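Local structure of sensor kinase citA (Klebsiella pneumoniae, 1P0Z) at residues L40-P43 with M44-F47; S80-A83 with L84-K88; I108-A111 with T112-I116. The protein senses citrate through this periplasmic PAS-like domain, which binds H-citrate(2-), and as a membrane histidine kinase probably activates the response regulator CitB by phosphorylation. All coordinates share one frame; numbering follows the deposited sequence. Where two conformers were deposited one is given.

The three interactions are local ones, each within one continuous run of the periplasmic domain, and they follow one another along the chain. Interaction 1 is the last two turns of helix 34-47, interaction 2 the short helix 81-86 with its C-terminal end, and interaction 3 the hairpin joining strands 101-109 and 115-124 of the antiparallel sheet. Interactions 1 and 2 lie on opposite sides of the chain's centre, their centres about 24 Å apart. Interactions 2 and 3, centres about 12 Å apart, touch: the methyls of Val115 pack on Ala87 and on the backbone carbonyls of Ala83 and Leu84. Ser80 of interaction 2 hydrogen-bonds citrate-binding Lys105, and the side chain of Arg45 in interaction 1 is about 8 Å from that of citrate-binding His65.

Interaction 1 (L40-P43 with M44-F47); sequences LIDP and MRSF
Asp42 and Arg45 lie side by side on one flank of the helix, and OD1 of Asp42 meets NH1 of Arg45 at 3.3 Å. The carboxylate oxygen comes in at the edge of the guanidinium, near its plane, yet the two planes are turned 53° apart and the hydrogen bond within this salt bridge is weak. Arg45 CG stands anti to the backbone N (chi1 -176°), and bends at chi2 and chi3 fold the chain back towards the aspartate. Asp42 is shared out further: OD1 also hydrogen-bonds Tyr64 OH, and OD2 makes a salt bridge with Lys38. On another flank Met44 CG rests against Leu40 O at 3.3 Å. Beneath these side chains runs the helical backbone, with Arg45 N bonded to Ile41 O at 2.8 Å, Ser46 N to Asp42 O and Phe47 N to Pro43 O. Pro43 has no N-H to give the preceding turn, and the helix kinks there. These are the closing turns of helix 34-47: Ile41 packs on Ile53 and Val55 of strand 52-57, Met44 and Ile41 touch Ile19 of helix 6-20, and Leu40 leans on helix 23-30.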
# COMPACT_ATOMS: atom_id res chain seq x y z
N LEU A 40 -7.50 11.77 0.75
CA LEU A 40 -6.65 11.57 -0.42
C LEU A 40 -6.77 10.16 -1.00
O LEU A 40 -6.82 9.98 -2.22
CB LEU A 40 -5.18 11.81 -0.05
CG LEU A 40 -4.72 13.25 0.26
CD1 LEU A 40 -3.34 13.24 0.96
CD2 LEU A 40 -4.67 14.06 -1.05
N ILE A 41 -6.83 9.16 -0.12
CA ILE A 41 -6.87 7.78 -0.59
C ILE A 41 -8.23 7.25 -1.01
O ILE A 41 -8.33 6.51 -1.97
CB ILE A 41 -6.27 6.83 0.46
CG1 ILE A 41 -4.83 7.28 0.81
CG2 ILE A 41 -6.28 5.42 -0.06
CD1 ILE A 41 -3.86 7.24 -0.33
N ASP A 42 -9.29 7.64 -0.30
CA ASP A 42 -10.61 7.14 -0.67
C ASP A 42 -10.95 7.30 -2.15
O ASP A 42 -11.43 6.37 -2.77
CB ASP A 42 -11.72 7.84 0.12
CG ASP A 42 -11.94 7.25 1.50
OD1 ASP A 42 -11.41 6.16 1.83
OD2 ASP A 42 -12.72 7.86 2.28
N PRO A 43 -10.73 8.50 -2.72
CA PRO A 43 -11.08 8.63 -4.14
C PRO A 43 -10.21 7.74 -5.01
O PRO A 43 -10.67 7.26 -6.05
CB PRO A 43 -10.83 10.12 -4.45
CG PRO A 43 -10.82 10.79 -3.07
CD PRO A 43 -10.17 9.75 -2.18
N MET A 44 -8.96 7.51 -4.60
CA MET A 44 -8.09 6.65 -5.39
C MET A 44 -8.52 5.19 -5.28
O MET A 44 -8.44 4.42 -6.26
CB MET A 44 -6.63 6.84 -4.95
CG MET A 44 -6.24 8.29 -5.00
SD MET A 44 -4.49 8.58 -4.93
CE MET A 44 -4.07 8.22 -6.65
N ARG A 45 -8.97 4.81 -4.08
CA ARG A 45 -9.43 3.44 -3.82
C ARG A 45 -10.69 3.20 -4.69
O ARG A 45 -10.83 2.13 -5.32
CB ARG A 45 -9.72 3.32 -2.31
CG ARG A 45 -10.12 1.97 -1.78
CD ARG A 45 -11.63 1.80 -1.87
NE ARG A 45 -12.20 1.21 -0.65
CZ ARG A 45 -12.26 1.84 0.53
NH1 ARG A 45 -11.80 3.07 0.66
NH2 ARG A 45 -12.83 1.24 1.57
N SER A 46 -11.55 4.21 -4.74
CA SER A 46 -12.79 4.15 -5.51
C SER A 46 -12.51 4.02 -7.01
O SER A 46 -13.09 3.17 -7.70
CB SER A 46 -13.62 5.42 -5.26
OG SER A 46 -14.75 5.46 -6.11
N PHE A 47 -11.59 4.84 -7.51
CA PHE A 47 -11.25 4.85 -8.94
C PHE A 47 -10.42 3.65 -9.42
O PHE A 47 -10.64 3.17 -10.51
CB PHE A 47 -10.54 6.19 -9.25
CG PHE A 47 -10.31 6.45 -10.69
CD1 PHE A 47 -11.37 6.53 -11.59
CD2 PHE A 47 -9.00 6.65 -11.16
CE1 PHE A 47 -11.13 6.82 -12.95
CE2 PHE A 47 -8.74 6.94 -12.52
CZ PHE A 47 -9.81 7.02 -13.42

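Interaction 2 (S80-A83 with L84-K88); sequences SDEA and LINAK
Residues Ser80 to Lys88 form a short helix with its C-terminal end, a local contact in which side chains four apart pair up: Asp81 with Ile85 and Glu82 with Asn86 along the outer flank, Ser80 with Leu84 on the side that faces the sheet of the PAS-like domain. Glu82 and Asn86 make the clearest side-chain pair. They lie side by side, and Asn86 ND2 gives a nearly straight bond (169°) to Glu82 OE1 at 2.8 Å. The oxygen is met on its syn side, 27° out of the carboxylate plane, whereas it lies almost in the plane of the amide; the two planes differ by 30°. A bend at chi2 curls the glutamate so that OE1 comes beside the amide. One residue back along the helix, Asp81 and Ile85 run alongside each other, the CD1 methyl of Ile85 lying 3.8 Å from Asp81 OD2. On the sheet side Leu84 CD1 reaches Ser80 CB at 4.0 Å.

The backbone tells how the helix closes. Leu84 N binds Ser80 O at 3.0 Å and Ile85 N binds Asp81 O at 2.7 Å, but the next bonds, from Asn86 to Glu82 and from Ala87 to Ala83, are weak. Ala87 then takes positive phi, and Lys88 N turns back to Glu82 O, six residues earlier, at 3.0 Å. Glu82 is therefore gripped at both its carbonyl and its carboxylate.

Ser80 OG hydrogen-bonds Lys105 NZ, linking the start of this segment to a citrate-binding residue. Ser80, Ala83 and Leu84 rest on Ile118, and Ala87 on Val115, both of strand 115-124.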
# COMPACT_ATOMS: atom_id res chain seq x y z
N SER A 80 6.51 -6.20 4.72
CA SER A 80 6.65 -4.76 4.52
C SER A 80 8.07 -4.29 4.87
O SER A 80 8.43 -3.15 4.60
CB SER A 80 5.65 -3.99 5.40
OG SER A 80 4.31 -4.31 5.05
N ASP A 81 8.89 -5.19 5.44
CA ASP A 81 10.23 -4.78 5.86
C ASP A 81 11.12 -4.22 4.79
O ASP A 81 11.82 -3.22 5.03
CB ASP A 81 10.93 -5.96 6.53
CG ASP A 81 10.50 -6.13 7.98
OD1 ASP A 81 9.35 -5.73 8.31
OD2 ASP A 81 11.30 -6.67 8.78
N GLU A 82 11.09 -4.82 3.59
CA GLU A 82 12.00 -4.33 2.57
C GLU A 82 11.68 -2.90 2.13
O GLU A 82 12.60 -2.16 1.75
CB GLU A 82 12.09 -5.32 1.41
CG GLU A 82 12.66 -6.69 1.92
CD GLU A 82 13.96 -6.53 2.76
OE1 GLU A 82 14.87 -5.73 2.40
OE2 GLU A 82 14.09 -7.23 3.80
N ALA A 83 10.42 -2.51 2.21
CA ALA A 83 10.06 -1.14 1.85
C ALA A 83 10.36 -0.21 3.04
O ALA A 83 10.94 0.87 2.86
CB ALA A 83 8.56 -1.05 1.51
N LEU A 84 9.97 -0.62 4.24
CA LEU A 84 10.15 0.22 5.42
C LEU A 84 11.57 0.41 5.86
O LEU A 84 11.96 1.52 6.32
CB LEU A 84 9.32 -0.32 6.60
CG LEU A 84 7.81 -0.13 6.44
CD1 LEU A 84 7.07 -0.89 7.52
CD2 LEU A 84 7.45 1.39 6.41
N ILE A 85 12.37 -0.63 5.73
CA ILE A 85 13.75 -0.57 6.16
C ILE A 85 14.73 -0.27 5.05
O ILE A 85 15.65 0.56 5.24
CB ILE A 85 14.15 -1.92 6.84
CG1 ILE A 85 13.25 -2.16 8.06
CG2 ILE A 85 15.62 -1.89 7.26
CD1 ILE A 85 13.45 -3.54 8.65
N ASN A 86 14.52 -0.90 3.88
CA ASN A 86 15.44 -0.76 2.78
C ASN A 86 14.97 0.05 1.57
O ASN A 86 15.65 0.14 0.56
CB ASN A 86 15.93 -2.16 2.38
CG ASN A 86 16.78 -2.77 3.47
OD1 ASN A 86 17.63 -2.06 4.03
ND2 ASN A 86 16.57 -4.06 3.81
N ALA A 87 13.81 0.68 1.72
CA ALA A 87 13.24 1.55 0.70
C ALA A 87 13.05 0.91 -0.66
O ALA A 87 13.12 1.58 -1.70
CB ALA A 87 14.07 2.86 0.58
N LYS A 88 12.77 -0.40 -0.65
CA LYS A 88 12.53 -1.14 -1.89
C LYS A 88 11.05 -1.09 -2.30
O LYS A 88 10.16 -1.01 -1.43
CB LYS A 88 12.90 -2.61 -1.71
CG LYS A 88 14.35 -2.82 -1.31
CD LYS A 88 15.35 -2.44 -2.38
CE LYS A 88 16.77 -2.97 -2.00
NZ LYS A 88 17.76 -2.64 -3.06

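Interaction 3 (I108-A111 with T112-I116); sequences IQDA and TGKVI
The Gln109 amide sends NE2 to Gly113 O at 3.0 Å; this oxygen lies 17° out of the amide plane, and the donor is tilted from the carbonyl plane. The second flat group, the Asp110 carboxylate, is met from above its plane by Lys114 N, 3.1 Å from OD1, while OD2 faces the Lys114 side chain, with CB at 3.4 Å. Both groups brace a beta hairpin whose strands 101-109 and 115-124 are joined by a type I turn from Asp110 to Gly113. Gly113 N closes it on Asp110 O at 3.0 Å, and Gly113 adopts a positive phi (95°), a backbone shape that suits glycine.

Asp110 CG sits between the backbone N and the carbonyl carbon (chi1 64°), which swings OD1 over the turn, where it also takes a weak bond from Thr112 N. Two further backbone bonds, Ile116 N to Ile108 O at 2.9 Å and Asp110 N to Lys114 O, flank the non-hydrogen-bonded pair Gln109 and Val115. Those two side chains share the sheet face that meets Ala87, while Ile108 and Ile116 cross at about a right angle and Ile108 packs on Leu25 and Val26 of helix 23-30. At the turn a water donates a hydrogen bond to Asp110 OD2 at 2.6 Å.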
# COMPACT_ATOMS: atom_id res chain seq x y z
N ILE A 108 6.99 5.52 1.27
CA ILE A 108 6.65 6.94 1.12
C ILE A 108 7.91 7.58 1.75
O ILE A 108 8.28 7.22 2.87
CB ILE A 108 5.44 7.34 1.98
CG1 ILE A 108 4.24 6.45 1.67
CG2 ILE A 108 5.12 8.82 1.72
CD1 ILE A 108 3.03 6.72 2.60
N GLN A 109 8.55 8.50 1.03
CA GLN A 109 9.81 9.13 1.48
C GLN A 109 9.75 10.64 1.56
O GLN A 109 9.05 11.26 0.77
CB GLN A 109 10.92 8.74 0.51
CG GLN A 109 11.32 7.28 0.63
CD GLN A 109 12.11 6.80 -0.56
OE1 GLN A 109 11.56 6.61 -1.65
NE2 GLN A 109 13.43 6.62 -0.37
N ASP A 110 10.47 11.23 2.51
CA ASP A 110 10.51 12.70 2.53
C ASP A 110 11.51 13.17 1.46
O ASP A 110 12.11 12.35 0.75
CB ASP A 110 10.86 13.26 3.93
CG ASP A 110 12.25 12.90 4.43
OD1 ASP A 110 13.16 12.58 3.64
OD2 ASP A 110 12.43 12.97 5.67
N ALA A 111 11.72 14.48 1.35
CA ALA A 111 12.62 14.98 0.31
C ALA A 111 14.07 14.50 0.41
O ALA A 111 14.76 14.44 -0.60
CB ALA A 111 12.55 16.53 0.27
N THR A 112 14.53 14.14 1.60
CA THR A 112 15.90 13.66 1.80
C THR A 112 16.05 12.17 1.53
O THR A 112 17.16 11.62 1.63
CB THR A 112 16.37 13.86 3.25
OG1 THR A 112 15.86 15.09 3.74
CG2 THR A 112 17.90 13.83 3.34
N GLY A 113 14.94 11.50 1.23
CA GLY A 113 14.98 10.07 0.98
C GLY A 113 14.66 9.21 2.19
O GLY A 113 14.60 8.00 2.07
N LYS A 114 14.45 9.82 3.36
CA LYS A 114 14.14 9.05 4.56
C LYS A 114 12.79 8.35 4.41
O LYS A 114 11.83 8.98 4.04
CB LYS A 114 14.07 9.97 5.78
CG LYS A 114 13.94 9.21 7.09
CD LYS A 114 13.91 10.14 8.28
CE LYS A 114 12.56 10.80 8.42
NZ LYS A 114 12.54 11.68 9.66
N VAL A 115 12.71 7.07 4.74
CA VAL A 115 11.40 6.41 4.66
C VAL A 115 10.53 6.85 5.84
O VAL A 115 10.92 6.74 7.02
CB VAL A 115 11.56 4.88 4.70
CG1 VAL A 115 10.16 4.22 4.71
CG2 VAL A 115 12.38 4.42 3.51
N ILE A 116 9.33 7.34 5.54
CA ILE A 116 8.39 7.75 6.58
C ILE A 116 7.10 6.93 6.56
O ILE A 116 6.15 7.19 7.32
CB ILE A 116 8.04 9.28 6.47
CG1 ILE A 116 7.37 9.58 5.11
CG2 ILE A 116 9.34 10.12 6.66
CD1 ILE A 116 6.80 11.04 5.00
O HOH W 1 14.75 13.66 6.64